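Local coordinates for protein transglutaminase-like enzymes, putative cysteine protease (PDB 3ISR) that probably acts as a cysteine protease of the transglutaminase-like superfamily, its natural substrate not established, at residues E102-V107 and L195-R200. Residues are numbered along the deposited sequence; the frame is centred on the assembly and turned at random.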
loop_
_atom_site.group_PDB
_atom_site.type_symbol
_atom_site.label_atom_id
_atom_site.label_comp_id
_atom_site.label_asym_id
_atom_site.label_seq_id
_atom_site.Cartn_x
_atom_site.Cartn_y
_atom_site.Cartn_z
ATOM N N GLU B 102 -3.940 -26.095 -22.731
ATOM C CA GLU B 102 -4.653 -25.783 -21.488
ATOM C C GLU B 102 -3.771 -24.916 -20.569
ATOM O O GLU B 102 -4.283 -24.041 -19.866
ATOM C CB GLU B 102 -5.128 -27.057 -20.770
ATOM N N THR B 103 -2.451 -25.147 -20.602
ATOM C CA THR B 103 -1.475 -24.343 -19.845
ATOM C C THR B 103 -0.149 -24.144 -20.612
ATOM O O THR B 103 0.098 -24.805 -21.625
ATOM C CB THR B 103 -1.155 -24.970 -18.461
ATOM O OG1 THR B 103 -0.721 -26.327 -18.626
ATOM C CG2 THR B 103 -2.377 -24.931 -17.525
ATOM N N VAL B 104 0.702 -23.239 -20.120
ATOM C CA VAL B 104 2.062 -23.064 -20.676
ATOM C C VAL B 104 3.023 -24.110 -20.054
ATOM O O VAL B 104 3.106 -24.211 -18.815
ATOM C CB VAL B 104 2.598 -21.593 -20.490
ATOM C CG1 VAL B 104 4.102 -21.483 -20.826
ATOM C CG2 VAL B 104 1.805 -20.616 -21.365
ATOM N N PRO B 105 3.743 -24.889 -20.900
ATOM C CA PRO B 105 4.598 -25.986 -20.387
ATOM C C PRO B 105 5.930 -25.472 -19.800
ATOM O O PRO B 105 6.963 -25.485 -20.482
ATOM C CB PRO B 105 4.856 -26.816 -21.645
ATOM C CG PRO B 105 4.901 -25.773 -22.739
ATOM C CD PRO B 105 3.842 -24.766 -22.371
ATOM N N VAL B 106 5.891 -25.025 -18.542
ATOM C CA VAL B 106 7.032 -24.350 -17.912
ATOM C C VAL B 106 8.324 -25.160 -18.002
ATOM O O VAL B 106 9.381 -24.613 -18.305
ATOM C CB VAL B 106 6.736 -23.930 -16.446
ATOM C CG1 VAL B 106 7.966 -23.307 -15.803
ATOM C CG2 VAL B 106 5.603 -22.933 -16.403
ATOM N N VAL B 107 8.227 -26.470 -17.776
ATOM C CA VAL B 107 9.400 -27.316 -17.787
ATOM C C VAL B 107 10.145 -27.271 -19.134
ATOM O O VAL B 107 11.341 -27.560 -19.180
ATOM C CB VAL B 107 9.071 -28.767 -17.335
ATOM C CG1 VAL B 107 8.403 -29.604 -18.456
ATOM C CG2 VAL B 107 10.323 -29.466 -16.784
ATOM N N LEU B 195 -1.255 -16.077 -13.595
ATOM C CA LEU B 195 -1.805 -17.340 -14.127
ATOM C C LEU B 195 -0.752 -18.241 -14.778
ATOM O O LEU B 195 -1.094 -19.162 -15.535
ATOM C CB LEU B 195 -2.934 -17.051 -15.139
ATOM C CG LEU B 195 -4.154 -16.304 -14.582
ATOM C CD1 LEU B 195 -4.978 -15.677 -15.710
ATOM C CD2 LEU B 195 -5.007 -17.209 -13.689
ATOM N N SER B 196 0.521 -17.986 -14.478
ATOM C CA SER B 196 1.655 -18.769 -15.019
ATOM C C SER B 196 1.783 -18.676 -16.542
ATOM O O SER B 196 2.133 -19.651 -17.208
ATOM C CB SER B 196 1.599 -20.243 -14.585
ATOM O OG SER B 196 1.423 -20.345 -13.182
ATOM N N ILE B 197 1.511 -17.497 -17.091
ATOM C CA ILE B 197 1.693 -17.269 -18.527
ATOM C C ILE B 197 2.803 -16.220 -18.657
ATOM O O ILE B 197 2.672 -15.129 -18.099
ATOM C CB ILE B 197 0.375 -16.746 -19.166
ATOM C CG1 ILE B 197 -0.748 -17.764 -18.978
ATOM C CG2 ILE B 197 0.546 -16.427 -20.681
ATOM C CD1 ILE B 197 -2.151 -17.166 -19.195
ATOM N N PRO B 198 3.904 -16.534 -19.367
ATOM C CA PRO B 198 4.954 -15.524 -19.435
ATOM C C PRO B 198 4.470 -14.283 -20.174
ATOM O O PRO B 198 3.742 -14.394 -21.156
ATOM C CB PRO B 198 6.096 -16.215 -20.202
ATOM C CG PRO B 198 5.760 -17.703 -20.167
ATOM C CD PRO B 198 4.254 -17.769 -20.089
ATOM N N ALA B 199 4.838 -13.103 -19.684
ATOM C CA ALA B 199 4.392 -11.865 -20.350
ATOM C C ALA B 199 5.446 -10.798 -20.212
ATOM O O ALA B 199 6.184 -10.789 -19.228
ATOM C CB ALA B 199 3.080 -11.387 -19.764
ATOM N N ARG B 200 5.529 -9.899 -21.196
ATOM C CA ARG B 200 6.532 -8.861 -21.138
ATOM C C ARG B 200 5.959 -7.525 -21.637
ATOM O O ARG B 200 4.939 -7.485 -22.325
ATOM C CB ARG B 200 7.778 -9.258 -21.947
ATOM C CG ARG B 200 7.510 -9.366 -23.482
ATOM C CD ARG B 200 8.734 -9.887 -24.236
ATOM N NE ARG B 200 8.550 -9.718 -25.676
ATOM C CZ ARG B 200 9.356 -10.212 -26.607
ATOM N NH1 ARG B 200 10.432 -10.924 -26.274
ATOM N NH2 ARG B 200 9.092 -9.984 -27.889
#
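Val104 is the centre of the contact, lying over Ser196, Ile197 and Pro198, and its two methyls make the closest side-chain touch with the ring of Pro198. The approach is end on: CG1 of Val104 lies 3.8 Å from CD of Pro198, while CG2 of Val104 is 4.0 Å from that same carbon, so the CD corner of the ring faces both branches of the valine. With CG1 anti to the backbone N (chi1 169°), CG2 of Val104 falls beside that nitrogen and lies 4.4 Å from CG2 of Ile197, a looser apolar touch. Val142 of helix 142-156 and Leu109 also pack on Val104, and Ile113 and Leu117 on Pro198, which extends the apolar patch beyond the pair.

The one polar atom in close contact, the carbonyl O of Ser196, stands 3.8 Å from CB of Val104, a van der Waals approach, and no hydrogen bond crosses between 102-107 and 195-200. Ser196, with positive phi (63°), is the C-prime residue of the Schellman motif that ends helix 181-194; Ile197 N bonds to Cys192 O there, and the chain then runs through Pro198 into strand 199-206. Pro105, next after Val104, is the centre of an inverse gamma turn.

The contact thus joins the loop following strand 78-96 to the helix-to-strand connection of the transglutaminase-like region. Phe258 of the second subunit packs on Ser196 nearby. Being small, burying 149 Å² in all, and without a hydrogen bond, the join probably depends on van der Waals fit and partial burial of the valine rather than on directed bonds.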